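Local coordinates for porphyranase B (PDB 3JUU), which hydrolyses the sulfated red-algal polysaccharide porphyran at its beta-1,4 linkages between D-galactose and L-galactose-6-sulfate, acting as a family 16 glycoside hydrolase, at residues 109-114 with 269-274; 144-149 with 204-209; 127-132 with 232-237. All coordinates share one frame; numbering follows the deposited sequence.

Contact 1: 109-114 with 269-274; sequences YYECEM and WVRSWQ. With SO4 (sulfate ion), chain D.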
# COMPACT_ATOMS: atom_id res chain seq x y z
N TYR A 109 -2.80 13.96 3.40
CA TYR A 109 -2.31 13.05 4.42
C TYR A 109 -3.10 11.72 4.22
O TYR A 109 -4.34 11.74 4.17
CB TYR A 109 -2.53 13.64 5.86
CG TYR A 109 -1.86 12.75 6.90
CD1 TYR A 109 -0.46 12.84 7.10
CD2 TYR A 109 -2.58 11.73 7.63
CE1 TYR A 109 0.19 11.98 7.94
CE2 TYR A 109 -1.90 10.88 8.51
CZ TYR A 109 -0.49 11.00 8.65
OH TYR A 109 0.17 10.19 9.57
N TYR A 110 -2.40 10.58 4.21
CA TYR A 110 -3.07 9.31 3.87
C TYR A 110 -2.63 8.34 4.86
O TYR A 110 -1.39 8.11 5.02
CB TYR A 110 -2.60 8.84 2.47
CG TYR A 110 -2.99 9.83 1.42
CD1 TYR A 110 -4.21 9.65 0.72
CD2 TYR A 110 -2.19 10.95 1.11
CE1 TYR A 110 -4.62 10.59 -0.24
CE2 TYR A 110 -2.59 11.85 0.19
CZ TYR A 110 -3.82 11.68 -0.48
OH TYR A 110 -4.21 12.59 -1.45
N GLU A 111 -3.59 7.69 5.54
CA GLU A 111 -3.21 6.79 6.61
C GLU A 111 -4.12 5.55 6.61
O GLU A 111 -5.26 5.63 6.18
CB GLU A 111 -3.31 7.49 7.97
CG GLU A 111 -4.63 8.33 8.11
CD GLU A 111 -4.94 8.78 9.51
OE1 GLU A 111 -4.07 8.62 10.40
OE2 GLU A 111 -6.12 9.23 9.71
N CYS A 112 -3.63 4.40 7.10
CA CYS A 112 -4.50 3.26 7.34
C CYS A 112 -4.06 2.58 8.64
O CYS A 112 -2.95 2.81 9.15
CB CYS A 112 -4.40 2.28 6.12
SG CYS A 112 -2.89 1.22 6.18
N GLU A 113 -4.93 1.73 9.21
CA GLU A 113 -4.57 0.93 10.32
C GLU A 113 -4.58 -0.51 9.82
O GLU A 113 -5.65 -1.01 9.45
CB GLU A 113 -5.59 1.10 11.49
CG GLU A 113 -5.17 0.32 12.72
CD GLU A 113 -6.03 0.69 13.91
OE1 GLU A 113 -7.22 0.37 13.92
OE2 GLU A 113 -5.53 1.37 14.81
N MET A 114 -3.42 -1.16 9.85
CA MET A 114 -3.30 -2.45 9.15
C MET A 114 -2.57 -3.44 10.05
O MET A 114 -1.57 -3.08 10.74
CB MET A 114 -2.55 -2.23 7.79
CG MET A 114 -2.36 -3.48 6.88
SD MET A 114 -1.01 -3.36 5.63
CE MET A 114 -0.58 -4.19 7.06
N TRP A 269 -9.29 0.68 8.67
CA TRP A 269 -9.81 1.83 8.02
C TRP A 269 -8.73 2.40 7.12
O TRP A 269 -7.54 2.07 7.35
CB TRP A 269 -10.29 2.87 9.05
CG TRP A 269 -9.40 3.12 10.24
CD1 TRP A 269 -9.62 2.68 11.54
CD2 TRP A 269 -8.23 4.00 10.32
NE1 TRP A 269 -8.66 3.20 12.38
CE2 TRP A 269 -7.78 3.97 11.65
CE3 TRP A 269 -7.49 4.73 9.36
CZ2 TRP A 269 -6.60 4.67 12.09
CZ3 TRP A 269 -6.32 5.44 9.79
CH2 TRP A 269 -5.91 5.41 11.13
N VAL A 270 -9.16 3.21 6.16
CA VAL A 270 -8.25 4.06 5.35
C VAL A 270 -8.83 5.45 5.37
O VAL A 270 -10.04 5.63 5.11
CB VAL A 270 -8.18 3.60 3.89
CG1 VAL A 270 -7.38 4.62 3.03
CG2 VAL A 270 -7.46 2.28 3.80
N ARG A 271 -8.01 6.45 5.72
CA ARG A 271 -8.55 7.82 5.82
C ARG A 271 -7.59 8.70 5.10
O ARG A 271 -6.37 8.65 5.38
CB ARG A 271 -8.62 8.22 7.35
CG ARG A 271 -9.60 7.29 8.11
CD ARG A 271 -9.61 7.58 9.61
NE ARG A 271 -10.55 6.70 10.33
CZ ARG A 271 -10.48 6.49 11.64
NH1 ARG A 271 -9.45 7.01 12.33
NH2 ARG A 271 -11.32 5.64 12.24
N SER A 272 -8.13 9.53 4.23
CA SER A 272 -7.36 10.42 3.38
C SER A 272 -7.85 11.85 3.66
O SER A 272 -9.05 12.07 3.89
CB SER A 272 -7.67 10.03 1.96
OG SER A 272 -7.25 8.69 1.70
N TRP A 273 -6.92 12.80 3.70
CA TRP A 273 -7.23 14.15 4.22
C TRP A 273 -6.48 15.18 3.41
O TRP A 273 -5.38 14.92 2.92
CB TRP A 273 -6.75 14.30 5.69
CG TRP A 273 -7.11 13.20 6.68
CD1 TRP A 273 -6.47 11.95 6.87
CD2 TRP A 273 -8.13 13.25 7.66
NE1 TRP A 273 -7.08 11.25 7.88
CE2 TRP A 273 -8.09 12.03 8.40
CE3 TRP A 273 -9.12 14.23 7.99
CZ2 TRP A 273 -8.98 11.74 9.45
CZ3 TRP A 273 -10.01 13.94 9.03
CH2 TRP A 273 -9.93 12.72 9.76
N GLN A 274 -7.11 16.35 3.25
CA GLN A 274 -6.46 17.55 2.74
C GLN A 274 -6.27 18.53 3.92
O GLN A 274 -7.07 18.56 4.88
CB GLN A 274 -7.38 18.25 1.76
CG GLN A 274 -7.46 17.67 0.39
CD GLN A 274 -8.54 18.40 -0.44
OE1 GLN A 274 -9.38 19.10 0.12
NE2 GLN A 274 -8.48 18.25 -1.77
S SO4 D . -10.06 4.83 15.46
O1 SO4 D . -10.30 5.18 16.86
O2 SO4 D . -11.35 4.57 14.79
O3 SO4 D . -9.37 5.96 14.83
O4 SO4 D . -9.21 3.62 15.43
O HOH W 1 -9.27 1.41 15.27
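Antiparallel beta-sheet pairing in a GH16 jelly roll joins Y109-M114 to W269-Q274: Y109 pairs with W273 and E111 with R271 as hydrogen-bonded pairs, Y110 with S272 and C112 with V270 as non-hydrogen-bonded ones. The segment axes run 4.8 Å apart at 168°. On the face of E111, W269 and W273, a polar network overlies the backbone ladder. The indole NE1 of W273 gives its N-H to E111 OE2 at 2.9 Å, arriving from above the carboxylate plane with an N-H...O angle of 145°; E111 OE1 is taken by the backbone N of H13. With chi1 at 44°, CG of E111 sits between its backbone N and carbonyl carbon, 3.7 Å from CZ3 of W269. The W269 indole is covered on both faces: E113 CB makes a CH-pi contact 3.9 Å from the five-membered ring centroid, and the R271 guanidinium lies over the opposite face, its NH1 3.5 Å above the plane. A sulfate, probably from the crystallisation liquor, bridges this pair: R271 grips it with NH1 (to O3, 2.7 Å) and NH2 (to O2), W269 NE1 adds a third bond, to O4 at 3.1 Å, and H13 NE2 a fourth. R271 NE also forms a salt bridge with E36. The other face turns Y110, C112, V270 and S272 toward strands 122-128 and 237-242, the inward packing of a beta-sandwich.

Contact 2: 144-149 with 204-209; sequences LDIQES and YGVWWK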
# COMPACT_ATOMS: atom_id res chain seq x y z
N LEU A 144 4.46 6.11 -4.43
CA LEU A 144 4.76 6.47 -3.03
C LEU A 144 4.28 5.27 -2.14
O LEU A 144 3.10 5.07 -1.90
CB LEU A 144 3.99 7.80 -2.69
CG LEU A 144 4.48 8.61 -1.45
CD1 LEU A 144 3.59 9.82 -1.23
CD2 LEU A 144 4.54 7.72 -0.17
N ASP A 145 5.23 4.46 -1.69
CA ASP A 145 4.94 3.29 -0.82
C ASP A 145 4.97 3.67 0.65
O ASP A 145 6.01 4.11 1.18
CB ASP A 145 5.99 2.21 -1.13
CG ASP A 145 5.99 1.85 -2.61
OD1 ASP A 145 4.91 1.41 -3.10
OD2 ASP A 145 7.01 2.08 -3.28
N ILE A 146 3.84 3.47 1.32
CA ILE A 146 3.73 3.94 2.67
C ILE A 146 4.18 2.80 3.57
O ILE A 146 5.02 2.97 4.49
CB ILE A 146 2.29 4.44 2.97
CG1 ILE A 146 1.93 5.49 1.99
CG2 ILE A 146 2.15 4.87 4.49
CD1 ILE A 146 0.50 5.71 1.87
N GLN A 147 3.63 1.58 3.32
CA GLN A 147 4.16 0.43 4.01
C GLN A 147 4.16 -0.77 3.05
O GLN A 147 3.17 -1.02 2.34
CB GLN A 147 3.33 0.10 5.29
CG GLN A 147 3.51 -1.26 5.93
CD GLN A 147 4.92 -1.51 6.49
OE1 GLN A 147 5.90 -0.99 5.94
NE2 GLN A 147 5.04 -2.30 7.59
N GLU A 148 5.26 -1.51 3.03
CA GLU A 148 5.27 -2.83 2.36
C GLU A 148 5.86 -3.79 3.38
O GLU A 148 6.83 -3.48 4.06
CB GLU A 148 6.14 -2.84 1.10
CG GLU A 148 5.56 -1.98 -0.01
CD GLU A 148 6.43 -1.97 -1.22
OE1 GLU A 148 6.36 -3.00 -1.96
OE2 GLU A 148 7.16 -0.95 -1.41
N SER A 149 5.21 -4.93 3.53
CA SER A 149 5.63 -5.90 4.55
C SER A 149 5.45 -7.28 3.95
O SER A 149 4.71 -7.43 2.96
CB SER A 149 4.71 -5.74 5.83
OG SER A 149 5.25 -6.63 6.84
N TYR A 204 -0.16 3.35 9.61
CA TYR A 204 0.89 3.77 8.67
C TYR A 204 0.37 5.00 7.95
O TYR A 204 -0.71 4.97 7.34
CB TYR A 204 1.10 2.62 7.63
CG TYR A 204 1.55 1.32 8.25
CD1 TYR A 204 2.89 1.20 8.72
CD2 TYR A 204 0.67 0.22 8.43
CE1 TYR A 204 3.34 0.03 9.34
CE2 TYR A 204 1.13 -0.96 9.06
CZ TYR A 204 2.45 -1.06 9.51
OH TYR A 204 2.95 -2.24 10.04
N GLY A 205 1.18 6.08 7.95
CA GLY A 205 0.71 7.35 7.40
C GLY A 205 1.80 8.03 6.58
O GLY A 205 2.98 7.83 6.80
N VAL A 206 1.37 8.83 5.62
CA VAL A 206 2.30 9.69 4.89
C VAL A 206 1.68 11.07 4.76
O VAL A 206 0.50 11.22 4.33
CB VAL A 206 2.68 9.12 3.52
CG1 VAL A 206 1.42 9.01 2.57
CG2 VAL A 206 3.82 9.98 2.87
N TRP A 207 2.48 12.10 5.06
CA TRP A 207 2.11 13.49 4.60
C TRP A 207 2.75 13.78 3.29
O TRP A 207 3.98 13.97 3.21
CB TRP A 207 2.51 14.53 5.65
CG TRP A 207 1.97 15.90 5.37
CD1 TRP A 207 0.95 16.23 4.50
CD2 TRP A 207 2.47 17.14 5.90
NE1 TRP A 207 0.76 17.62 4.52
CE2 TRP A 207 1.68 18.17 5.37
CE3 TRP A 207 3.49 17.45 6.80
CZ2 TRP A 207 1.92 19.55 5.69
CZ3 TRP A 207 3.72 18.85 7.14
CH2 TRP A 207 2.95 19.85 6.55
N TRP A 208 1.96 13.67 2.21
CA TRP A 208 2.41 14.02 0.91
C TRP A 208 2.24 15.56 0.87
O TRP A 208 1.22 16.07 0.37
CB TRP A 208 1.54 13.31 -0.14
CG TRP A 208 1.81 13.66 -1.55
CD1 TRP A 208 2.90 14.29 -2.08
CD2 TRP A 208 1.01 13.24 -2.68
NE1 TRP A 208 2.78 14.39 -3.45
CE2 TRP A 208 1.63 13.74 -3.85
CE3 TRP A 208 -0.19 12.48 -2.79
CZ2 TRP A 208 1.10 13.55 -5.16
CZ3 TRP A 208 -0.76 12.33 -4.11
CH2 TRP A 208 -0.09 12.86 -5.26
N LYS A 209 3.25 16.27 1.38
CA LYS A 209 3.15 17.69 1.71
C LYS A 209 3.25 18.53 0.46
O LYS A 209 2.51 19.51 0.31
CB LYS A 209 4.26 18.03 2.74
CG LYS A 209 4.37 19.55 3.04
CD LYS A 209 5.58 19.67 3.96
CE LYS A 209 5.70 21.12 4.48
NZ LYS A 209 5.87 22.07 3.38
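The Y204 ring carries the Q147 side chain on one face: Q147 CG lies 3.6 Å from the ring centroid and only 9° off the normal, a CH-pi contact over the centre, while Q147 CB rests above CD1 at 3.6 Å. The Q147 chain bends at chi2 (64°), which swings CD back over the CE1 side of the ring; the amide plane is then inclined 33° to the ring. The amide is fixed from outside, OE1 by the backbone N of N168 and NE2 by T166 O. The W208 indole meets L144 CD1 over one face, offset toward the rim, and its NE1 is bonded to F232 O. Between these two aromatic residues the contact is aliphatic. L144 and V206 meet tip to tip, CD2 to CG2 at 3.9 Å. I146 and V206 cross at about a right angle, and at 3.5 Å I146 CD1 and V206 CG1 are pressed closer than carbons normally sit. I146 CG2 settles against the backbone, 3.8 Å from G205 N. The chain turns a corner at I146, where I146 and Q147 together face F125 in a classic beta bulge; both side chains therefore point toward 204-209. D145 and E148, before and after the corner, lie on the side away from 204-209. The bulge accounts for the uneven spacing of the GH16 E-x-D-x-x-E signature (E143, D145, E148), keeping the probable nucleophile E143 and proton donor E148 both on the cleft side.

Contact 3: 127-132 with 232-237; sequences LINEGK and FDIEMY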
# COMPACT_ATOMS: atom_id res chain seq x y z
N LEU A 127 0.54 4.60 -2.93
CA LEU A 127 -0.11 5.53 -3.88
C LEU A 127 0.64 5.38 -5.16
O LEU A 127 1.88 5.23 -5.13
CB LEU A 127 0.11 7.01 -3.38
CG LEU A 127 -0.83 7.36 -2.19
CD1 LEU A 127 -0.30 8.49 -1.25
CD2 LEU A 127 -2.19 7.77 -2.77
N ILE A 128 -0.04 5.47 -6.30
CA ILE A 128 0.68 5.53 -7.57
C ILE A 128 -0.14 6.42 -8.50
O ILE A 128 -1.34 6.50 -8.37
CB ILE A 128 0.98 4.05 -8.11
CG1 ILE A 128 1.92 4.05 -9.31
CG2 ILE A 128 -0.39 3.34 -8.48
CD1 ILE A 128 2.43 2.74 -9.74
N ASN A 129 0.51 7.06 -9.47
CA ASN A 129 -0.22 7.77 -10.49
C ASN A 129 -0.63 6.75 -11.57
O ASN A 129 -0.29 5.54 -11.49
CB ASN A 129 0.62 8.94 -11.04
CG ASN A 129 1.73 8.48 -11.99
OD1 ASN A 129 2.34 7.39 -11.83
ND2 ASN A 129 1.97 9.30 -13.05
N GLU A 130 -1.30 7.23 -12.59
CA GLU A 130 -1.78 6.33 -13.67
C GLU A 130 -1.35 6.97 -15.00
O GLU A 130 -2.13 7.66 -15.65
CB GLU A 130 -3.31 6.14 -13.51
CG GLU A 130 -3.58 5.16 -12.35
CD GLU A 130 -5.05 4.89 -12.13
OE1 GLU A 130 -5.87 5.53 -12.79
OE2 GLU A 130 -5.40 4.05 -11.25
N GLY A 131 -0.11 6.76 -15.34
CA GLY A 131 0.59 7.62 -16.30
C GLY A 131 -0.06 7.51 -17.69
O GLY A 131 -0.09 8.47 -18.47
N LYS A 132 -0.62 6.36 -18.05
CA LYS A 132 -1.09 6.32 -19.45
C LYS A 132 -2.32 7.22 -19.66
O LYS A 132 -2.62 7.56 -20.82
CB LYS A 132 -1.37 4.89 -19.88
CG LYS A 132 -2.44 4.29 -19.05
CD LYS A 132 -2.64 2.78 -19.52
CE LYS A 132 -4.10 2.41 -19.42
NZ LYS A 132 -4.62 2.98 -18.11
N PHE A 232 6.73 14.85 -7.19
CA PHE A 232 5.45 14.11 -7.03
C PHE A 232 4.31 15.14 -7.10
O PHE A 232 3.71 15.46 -6.07
CB PHE A 232 5.48 13.35 -5.70
CG PHE A 232 6.21 11.99 -5.77
CD1 PHE A 232 7.13 11.70 -6.80
CD2 PHE A 232 5.96 11.01 -4.81
CE1 PHE A 232 7.83 10.46 -6.88
CE2 PHE A 232 6.66 9.74 -4.89
CZ PHE A 232 7.56 9.44 -5.97
N ASP A 233 4.03 15.68 -8.31
CA ASP A 233 2.98 16.68 -8.42
C ASP A 233 1.87 16.16 -9.34
O ASP A 233 1.15 16.99 -9.96
CB ASP A 233 3.57 17.99 -8.94
CG ASP A 233 4.35 17.80 -10.23
OD1 ASP A 233 4.47 16.67 -10.74
OD2 ASP A 233 4.97 18.80 -10.68
N ILE A 234 1.78 14.82 -9.47
CA ILE A 234 0.77 14.18 -10.39
C ILE A 234 -0.26 13.49 -9.48
O ILE A 234 0.12 12.89 -8.47
CB ILE A 234 1.38 13.12 -11.42
CG1 ILE A 234 2.56 13.74 -12.24
CG2 ILE A 234 0.27 12.65 -12.41
CD1 ILE A 234 3.50 12.78 -12.83
N GLU A 235 -1.53 13.56 -9.86
CA GLU A 235 -2.62 12.88 -9.11
C GLU A 235 -2.30 11.42 -8.87
O GLU A 235 -1.81 10.71 -9.78
CB GLU A 235 -3.95 12.95 -9.96
CG GLU A 235 -5.16 12.50 -9.15
CD GLU A 235 -6.45 12.56 -10.01
OE1 GLU A 235 -6.33 12.87 -11.20
OE2 GLU A 235 -7.51 12.20 -9.53
N MET A 236 -2.53 10.95 -7.65
CA MET A 236 -2.24 9.54 -7.34
C MET A 236 -3.46 8.87 -6.71
O MET A 236 -4.37 9.53 -6.24
CB MET A 236 -1.02 9.40 -6.42
CG MET A 236 0.27 9.65 -7.23
SD MET A 236 1.77 8.97 -6.44
CE MET A 236 2.21 10.20 -5.27
N TYR A 237 -3.46 7.52 -6.74
CA TYR A 237 -4.60 6.67 -6.33
C TYR A 237 -4.10 5.71 -5.32
O TYR A 237 -2.93 5.26 -5.46
CB TYR A 237 -5.12 5.86 -7.55
CG TYR A 237 -5.60 6.80 -8.68
CD1 TYR A 237 -6.99 7.17 -8.79
CD2 TYR A 237 -4.66 7.43 -9.55
CE1 TYR A 237 -7.43 8.06 -9.81
CE2 TYR A 237 -5.09 8.34 -10.54
CZ TYR A 237 -6.48 8.65 -10.64
OH TYR A 237 -6.90 9.55 -11.61
O HOH W 2 -2.39 9.85 -12.46
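I128 and Y237 form an antiparallel hydrogen-bonded pair in the GH16 beta-sandwich, where the end of strand 122-128 meets the start of strand 237-242. The bridge is the regular part: I128 N gives to Y237 O at 3.0 Å and Y237 N to I128 O at 2.9 Å, the first with an N-H...O angle of 155°. Packing is tightest on the buried side, where M236 lies against the backbone, its CG 3.4 Å from N129 N and its SD 4.0 Å from L127 CB, while I234 CG2 and CD1 both touch N129 ND2. That amide is anchored outside the contact, ND2 on R140 O and OD1 on T142 N. The touching parts run 111° apart, and past N129 the link is looser: E130 N reaches E235 O only through a water, which lies at the edge of the Y237 ring. I128 projects from the same face as Y237, close to the probable nucleophile E143. The E130 carboxylate stacks over one face of the Y237 ring, the planes 9° apart, and OE2 reaches a salt bridge with R239. Over that ring, E130 CD comes within 3.6 Å of Y237 CD2, with OE1 offset toward the rim.

Overall arrangement
Contacts 1 and 2 are buried and share an antiparallel neighbour pair, strands 108-115 and 202-210, tied by probable backbone bonds from V206 N to Y110 O and from Y204 N to C112 O. Contact 3, partly buried, has its centre about 17 Å from that of contact 1 and about 14 Å from that of contact 2. It adjoins contact 2 through a probable bond from L127 N to L144 O and the packing of W208 CH2 on M236 CE. Chemistry follows place: contact 1 is pairing within a sheet plus a polar and aromatic face turned away from the sandwich interior and partly covered by H13 and F14, contact 2 is side-chain packing between layers, and contact 3 combines one short bridge with a water link at a loop.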